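PDB 4FDF: cyclic pyranopterin monophosphate synthase 2 from Mycobacterium tuberculosis, which probably converts (8S)-3',8-cyclo-7,8-dihydroguanosine 5'-triphosphate to cyclic pyranopterin monophosphate, with release of diphosphate, in molybdenum cofactor biosynthesis. Local coordinates for residues B[60-73]-B[130-142]. Numbering follows the deposited sequence.
Sequences LPKGDALATARVAG and VAALTLYDMIKAV
Met138 and Lys62 meet through bent chains. Met138 turns at chi2 (-75°) and again at chi3 (77°), which carries its CE against the Lys62 chain, 3.6 Å from Lys62 CE. The two side chains cross at about a right angle. Lys62 runs on to Asp137, where its NZ donates to Asp137 O at 3.0 Å from above the carbonyl plane. It also forms a salt bridge with the Asp137 carboxylate, with weak bonds to both oxygens. Lys140 NZ joins the network through Asp137 OD1 at 2.8 Å, so one carboxylate probably offsets two close ammonium groups. Further along, small residues let the axes of segments 65-73 and 130-139 come within 7.7 Å, at 149° between their directions. Ala65 CB sits on Met138 CB at 3.6 Å. Ala69 CB touches Ala131 O and Leu135 CD2. Thr134 rests its CG2 on Ala69 CA at 3.5 Å, while its OG1 bonds back to Val130 O within its own helix. At the far end Gly73 passes Ala131 closely. This is the helix pair of the ferredoxin-like fold. Leu135 continues to Ile106 and Ile108 of strand 105-116 and Phe99 of strand 92-101, and Leu60, Ile139 and Val142 pack against helix 49-57.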
ATOM      1  N   LEU B  60     -26.237  15.541   1.905  1.00 52.32           N
ATOM      2  CA  LEU B  60     -25.681  14.478   2.747  1.00 52.02           C
ATOM      3  C   LEU B  60     -24.720  15.049   3.781  1.00 50.77           C
ATOM      4  O   LEU B  60     -23.908  15.924   3.454  1.00 51.18           O
ATOM      5  CB  LEU B  60     -24.940  13.433   1.913  1.00 52.87           C
ATOM      6  CG  LEU B  60     -25.769  12.486   1.059  1.00 53.26           C
ATOM      7  CD1 LEU B  60     -24.834  11.657   0.183  1.00 50.10           C
ATOM      8  CD2 LEU B  60     -26.640  11.596   1.943  1.00 52.51           C
ATOM      9  N   PRO B  61     -24.796  14.552   5.029  1.00 47.30           N
ATOM     10  CA  PRO B  61     -23.908  15.058   6.074  1.00 46.99           C
ATOM     11  C   PRO B  61     -22.426  14.959   5.698  1.00 48.22           C
ATOM     12  O   PRO B  61     -21.659  15.895   5.938  1.00 50.07           O
ATOM     13  CB  PRO B  61     -24.228  14.155   7.272  1.00 46.56           C
ATOM     14  CG  PRO B  61     -25.640  13.727   7.038  1.00 47.53           C
ATOM     15  CD  PRO B  61     -25.740  13.546   5.549  1.00 47.32           C
ATOM     16  N   LYS B  62     -22.033  13.853   5.082  1.00 47.30           N
ATOM     17  CA  LYS B  62     -20.615  13.587   4.871  1.00 47.57           C
ATOM     18  C   LYS B  62     -20.054  14.258   3.605  1.00 44.29           C
ATOM     19  O   LYS B  62     -18.842  14.356   3.436  1.00 42.18           O
ATOM     20  CB  LYS B  62     -20.372  12.080   4.875  1.00 48.66           C
ATOM     21  CG  LYS B  62     -19.340  11.633   5.886  1.00 51.46           C
ATOM     22  CD  LYS B  62     -19.667  10.238   6.376  1.00 54.84           C
ATOM     23  CE  LYS B  62     -18.417   9.410   6.589  1.00 51.64           C
ATOM     24  NZ  LYS B  62     -18.791   8.020   6.970  1.00 51.36           N
ATOM     25  N   GLY B  63     -20.942  14.725   2.731  1.00 42.23           N
ATOM     26  CA  GLY B  63     -20.542  15.481   1.547  1.00 40.77           C
ATOM     27  C   GLY B  63     -20.991  14.847   0.246  1.00 41.45           C
ATOM     28  O   GLY B  63     -21.991  14.129   0.211  1.00 43.56           O
ATOM     29  N   ASP B  64     -20.251  15.127  -0.825  1.00 41.69           N
ATOM     30  CA  ASP B  64     -20.575  14.650  -2.169  1.00 42.19           C
ATOM     31  C   ASP B  64     -20.259  13.158  -2.302  1.00 41.03           C
ATOM     32  O   ASP B  64     -19.116  12.781  -2.584  1.00 40.17           O
ATOM     33  CB  ASP B  64     -19.809  15.476  -3.216  1.00 43.17           C
ATOM     34  CG  ASP B  64     -20.260  15.192  -4.656  1.00 45.35           C
ATOM     35  OD1 ASP B  64     -20.891  14.143  -4.918  1.00 47.61           O
ATOM     36  OD2 ASP B  64     -19.977  16.030  -5.538  1.00 43.08           O
ATOM     37  N   ALA B  65     -21.275  12.321  -2.086  1.00 39.55           N
ATOM     38  CA  ALA B  65     -21.137  10.870  -2.207  1.00 39.09           C
ATOM     39  C   ALA B  65     -20.611  10.421  -3.572  1.00 39.60           C
ATOM     40  O   ALA B  65     -19.713   9.581  -3.636  1.00 40.47           O
ATOM     41  CB  ALA B  65     -22.452  10.179  -1.918  1.00 37.20           C
ATOM     42  N   LEU B  66     -21.172  10.972  -4.651  1.00 38.83           N
ATOM     43  CA  LEU B  66     -20.846  10.506  -6.003  1.00 38.68           C
ATOM     44  C   LEU B  66     -19.379  10.761  -6.375  1.00 39.17           C
ATOM     45  O   LEU B  66     -18.680   9.851  -6.825  1.00 39.55           O
ATOM     46  CB  LEU B  66     -21.789  11.106  -7.058  1.00 37.35           C
ATOM     47  CG  LEU B  66     -23.319  10.867  -7.026  1.00 40.47           C
ATOM     48  CD1 LEU B  66     -23.970  11.263  -8.373  1.00 37.77           C
ATOM     49  CD2 LEU B  66     -23.716   9.444  -6.664  1.00 36.78           C
ATOM     50  N   ALA B  67     -18.923  11.992  -6.176  1.00 37.48           N
ATOM     51  CA  ALA B  67     -17.537  12.354  -6.450  1.00 39.16           C
ATOM     52  C   ALA B  67     -16.582  11.543  -5.596  1.00 37.33           C
ATOM     53  O   ALA B  67     -15.576  11.053  -6.097  1.00 39.97           O
ATOM     54  CB  ALA B  67     -17.305  13.864  -6.235  1.00 38.20           C
ATOM     55  N   THR B  68     -16.910  11.379  -4.316  1.00 35.80           N
ATOM     56  CA  THR B  68     -16.046  10.637  -3.404  1.00 36.14           C
ATOM     57  C   THR B  68     -15.927   9.171  -3.849  1.00 35.30           C
ATOM     58  O   THR B  68     -14.831   8.612  -3.876  1.00 33.33           O
ATOM     59  CB  THR B  68     -16.507  10.773  -1.923  1.00 37.15           C
ATOM     60  OG1 THR B  68     -16.473  12.155  -1.547  1.00 39.01           O
ATOM     61  CG2 THR B  68     -15.601   9.992  -0.964  1.00 36.21           C
ATOM     62  N   ALA B  69     -17.054   8.575  -4.228  1.00 34.37           N
ATOM     63  CA  ALA B  69     -17.079   7.165  -4.598  1.00 33.02           C
ATOM     64  C   ALA B  69     -16.435   6.911  -5.951  1.00 33.53           C
ATOM     65  O   ALA B  69     -15.796   5.884  -6.148  1.00 34.41           O
ATOM     66  CB  ALA B  69     -18.504   6.629  -4.558  1.00 31.65           C
ATOM     67  N   ARG B  70     -16.593   7.852  -6.877  1.00 33.13           N
ATOM     68  CA  ARG B  70     -15.909   7.766  -8.161  1.00 35.87           C
ATOM     69  C   ARG B  70     -14.399   7.692  -7.959  1.00 34.95           C
ATOM     70  O   ARG B  70     -13.741   6.815  -8.535  1.00 35.58           O
ATOM     71  CB  ARG B  70     -16.295   8.938  -9.078  1.00 36.92           C
ATOM     72  CG  ARG B  70     -15.511   9.025 -10.374  1.00 40.94           C
ATOM     73  CD  ARG B  70     -16.363   9.571 -11.534  1.00 43.80           C
ATOM     74  NE  ARG B  70     -17.329  10.572 -11.098  1.00 45.79           N
ATOM     75  CZ  ARG B  70     -18.571  10.680 -11.555  1.00 46.17           C
ATOM     76  NH1 ARG B  70     -19.032   9.850 -12.483  1.00 44.07           N
ATOM     77  NH2 ARG B  70     -19.359  11.629 -11.073  1.00 49.30           N
ATOM     78  N   VAL B  71     -13.867   8.596  -7.134  1.00 33.42           N
ATOM     79  CA  VAL B  71     -12.425   8.642  -6.850  1.00 34.38           C
ATOM     80  C   VAL B  71     -11.964   7.376  -6.135  1.00 33.07           C
ATOM     81  O   VAL B  71     -10.899   6.837  -6.448  1.00 34.57           O
ATOM     82  CB  VAL B  71     -12.003   9.911  -6.026  1.00 34.03           C
ATOM     83  CG1 VAL B  71     -10.508   9.873  -5.705  1.00 34.31           C
ATOM     84  CG2 VAL B  71     -12.310  11.193  -6.796  1.00 33.12           C
ATOM     85  N   ALA B  72     -12.765   6.891  -5.189  1.00 32.38           N
ATOM     86  CA  ALA B  72     -12.428   5.642  -4.482  1.00 32.72           C
ATOM     87  C   ALA B  72     -12.410   4.420  -5.424  1.00 32.60           C
ATOM     88  O   ALA B  72     -11.522   3.546  -5.318  1.00 29.57           O
ATOM     89  CB  ALA B  72     -13.381   5.414  -3.304  1.00 33.17           C
ATOM     90  N   GLY B  73     -13.377   4.380  -6.349  1.00 31.13           N
ATOM     91  CA  GLY B  73     -13.471   3.301  -7.355  1.00 32.17           C
ATOM     92  C   GLY B  73     -12.300   3.311  -8.331  1.00 31.52           C
ATOM     93  O   GLY B  73     -11.784   2.256  -8.720  1.00 32.29           O
ATOM     94  N   VAL B 130     -15.598  -1.106  -4.668  1.00 32.64           N
ATOM     95  CA  VAL B 130     -15.146  -0.090  -3.712  1.00 31.03           C
ATOM     96  C   VAL B 130     -15.978   1.198  -3.804  1.00 33.10           C
ATOM     97  O   VAL B 130     -16.201   1.871  -2.791  1.00 34.70           O
ATOM     98  CB  VAL B 130     -13.612   0.161  -3.792  1.00 30.15           C
ATOM     99  CG1 VAL B 130     -13.194   1.335  -2.903  1.00 29.26           C
ATOM    100  CG2 VAL B 130     -12.844  -1.117  -3.359  1.00 27.86           C
ATOM    101  N   ALA B 131     -16.456   1.525  -5.001  1.00 33.56           N
ATOM    102  CA  ALA B 131     -17.355   2.670  -5.189  1.00 32.47           C
ATOM    103  C   ALA B 131     -18.672   2.481  -4.438  1.00 31.94           C
ATOM    104  O   ALA B 131     -19.208   3.442  -3.884  1.00 32.24           O
ATOM    105  CB  ALA B 131     -17.619   2.913  -6.678  1.00 31.44           C
ATOM    106  N   ALA B 132     -19.185   1.248  -4.430  1.00 31.17           N
ATOM    107  CA  ALA B 132     -20.409   0.899  -3.699  1.00 31.61           C
ATOM    108  C   ALA B 132     -20.190   0.986  -2.198  1.00 32.12           C
ATOM    109  O   ALA B 132     -21.003   1.564  -1.483  1.00 32.31           O
ATOM    110  CB  ALA B 132     -20.872  -0.512  -4.070  1.00 33.85           C
ATOM    111  N   LEU B 133     -19.087   0.415  -1.723  1.00 30.45           N
ATOM    112  CA  LEU B 133     -18.724   0.533  -0.314  1.00 30.55           C
ATOM    113  C   LEU B 133     -18.595   1.993   0.119  1.00 30.19           C
ATOM    114  O   LEU B 133     -18.988   2.356   1.227  1.00 31.12           O
ATOM    115  CB  LEU B 133     -17.414  -0.214  -0.011  1.00 28.50           C
ATOM    116  CG  LEU B 133     -17.437  -1.753  -0.022  1.00 28.56           C
ATOM    117  CD1 LEU B 133     -16.022  -2.326  -0.109  1.00 27.08           C
ATOM    118  CD2 LEU B 133     -18.149  -2.289   1.205  1.00 29.00           C
ATOM    119  N   THR B 134     -18.033   2.817  -0.761  1.00 30.52           N
ATOM    120  CA  THR B 134     -17.837   4.225  -0.472  1.00 30.45           C
ATOM    121  C   THR B 134     -19.168   4.972  -0.485  1.00 32.29           C
ATOM    122  O   THR B 134     -19.394   5.840   0.362  1.00 30.83           O
ATOM    123  CB  THR B 134     -16.829   4.855  -1.439  1.00 29.55           C
ATOM    124  OG1 THR B 134     -15.565   4.206  -1.264  1.00 29.35           O
ATOM    125  CG2 THR B 134     -16.675   6.348  -1.167  1.00 29.73           C
ATOM    126  N   LEU B 135     -20.047   4.631  -1.427  1.00 31.35           N
ATOM    127  CA  LEU B 135     -21.391   5.185  -1.391  1.00 34.87           C
ATOM    128  C   LEU B 135     -22.042   4.869  -0.053  1.00 37.22           C
ATOM    129  O   LEU B 135     -22.558   5.764   0.617  1.00 38.02           O
ATOM    130  CB  LEU B 135     -22.263   4.652  -2.525  1.00 35.10           C
ATOM    131  CG  LEU B 135     -21.999   5.218  -3.914  1.00 35.63           C
ATOM    132  CD1 LEU B 135     -23.032   4.634  -4.857  1.00 34.19           C
ATOM    133  CD2 LEU B 135     -22.023   6.763  -3.943  1.00 35.25           C
ATOM    134  N   TYR B 136     -22.005   3.595   0.336  1.00 37.17           N
ATOM    135  CA  TYR B 136     -22.587   3.177   1.597  1.00 36.60           C
ATOM    136  C   TYR B 136     -21.989   3.941   2.786  1.00 38.06           C
ATOM    137  O   TYR B 136     -22.710   4.327   3.703  1.00 36.79           O
ATOM    138  CB  TYR B 136     -22.453   1.665   1.797  1.00 38.61           C
ATOM    139  CG  TYR B 136     -23.084   1.208   3.093  1.00 38.89           C
ATOM    140  CD1 TYR B 136     -22.304   0.939   4.213  1.00 38.48           C
ATOM    141  CD2 TYR B 136     -24.464   1.086   3.207  1.00 40.02           C
ATOM    142  CE1 TYR B 136     -22.881   0.535   5.416  1.00 38.94           C
ATOM    143  CE2 TYR B 136     -25.056   0.685   4.407  1.00 42.26           C
ATOM    144  CZ  TYR B 136     -24.254   0.410   5.510  1.00 40.28           C
ATOM    145  OH  TYR B 136     -24.829   0.028   6.701  1.00 38.63           O
ATOM    146  N   ASP B 137     -20.675   4.162   2.775  1.00 36.82           N
ATOM    147  CA  ASP B 137     -20.063   4.944   3.836  1.00 37.91           C
ATOM    148  C   ASP B 137     -20.655   6.362   3.907  1.00 38.53           C
ATOM    149  O   ASP B 137     -20.781   6.927   4.984  1.00 39.24           O
ATOM    150  CB  ASP B 137     -18.544   5.024   3.669  1.00 37.24           C
ATOM    151  CG  ASP B 137     -17.870   5.708   4.852  1.00 36.86           C
ATOM    152  OD1 ASP B 137     -18.013   5.208   5.988  1.00 36.92           O
ATOM    153  OD2 ASP B 137     -17.238   6.769   4.658  1.00 36.65           O
ATOM    154  N   MET B 138     -21.011   6.922   2.756  1.00 38.29           N
ATOM    155  CA  MET B 138     -21.520   8.278   2.694  1.00 43.11           C
ATOM    156  C   MET B 138     -22.982   8.366   3.132  1.00 43.57           C
ATOM    157  O   MET B 138     -23.440   9.433   3.548  1.00 43.99           O
ATOM    158  CB  MET B 138     -21.367   8.853   1.276  1.00 43.04           C
ATOM    159  CG  MET B 138     -19.949   8.845   0.716  1.00 46.35           C
ATOM    160  SD  MET B 138     -18.831  10.090   1.392  1.00 49.10           S
ATOM    161  CE  MET B 138     -18.442   9.349   2.948  1.00 45.43           C
ATOM    162  N   ILE B 139     -23.711   7.257   3.029  1.00 42.83           N
ATOM    163  CA  ILE B 139     -25.159   7.287   3.249  1.00 43.75           C
ATOM    164  C   ILE B 139     -25.632   6.502   4.475  1.00 43.65           C
ATOM    165  O   ILE B 139     -26.798   6.602   4.849  1.00 44.10           O
ATOM    166  CB  ILE B 139     -25.973   6.873   1.964  1.00 42.03           C
ATOM    167  CG1 ILE B 139     -25.903   5.364   1.700  1.00 42.28           C
ATOM    168  CG2 ILE B 139     -25.517   7.659   0.737  1.00 42.29           C
ATOM    169  CD1 ILE B 139     -27.127   4.613   2.164  1.00 43.26           C
ATOM    170  N   LYS B 140     -24.737   5.736   5.098  1.00 44.06           N
ATOM    171  CA  LYS B 140     -25.146   4.804   6.163  1.00 45.93           C
ATOM    172  C   LYS B 140     -25.789   5.466   7.394  1.00 47.29           C
ATOM    173  O   LYS B 140     -26.472   4.798   8.164  1.00 49.30           O
ATOM    174  CB  LYS B 140     -23.998   3.873   6.579  1.00 43.20           C
ATOM    175  CG  LYS B 140     -22.781   4.559   7.218  1.00 43.61           C
ATOM    176  CD  LYS B 140     -21.750   3.523   7.611  1.00 41.91           C
ATOM    177  CE  LYS B 140     -20.760   4.074   8.609  1.00 43.66           C
ATOM    178  NZ  LYS B 140     -19.877   5.089   8.019  1.00 46.85           N
ATOM    179  N   ALA B 141     -25.569   6.764   7.568  1.00 46.46           N
ATOM    180  CA  ALA B 141     -26.149   7.506   8.691  1.00 50.76           C
ATOM    181  C   ALA B 141     -27.625   7.873   8.456  1.00 51.75           C
ATOM    182  O   ALA B 141     -28.385   8.039   9.411  1.00 49.26           O
ATOM    183  CB  ALA B 141     -25.319   8.753   9.002  1.00 47.32           C
ATOM    184  N   VAL B 142     -28.009   8.002   7.183  1.00 51.55           N
ATOM    185  CA  VAL B 142     -29.399   8.239   6.786  1.00 47.91           C
ATOM    186  C   VAL B 142     -30.137   6.922   6.530  1.00 48.39           C
ATOM    187  O   VAL B 142     -31.308   6.782   6.886  1.00 52.30           O
ATOM    188  CB  VAL B 142     -29.491   9.139   5.522  1.00 48.78           C
ATOM    189  CG1 VAL B 142     -30.941   9.454   5.174  1.00 46.14           C
ATOM    190  CG2 VAL B 142     -28.698  10.422   5.706  1.00 46.27           C
TER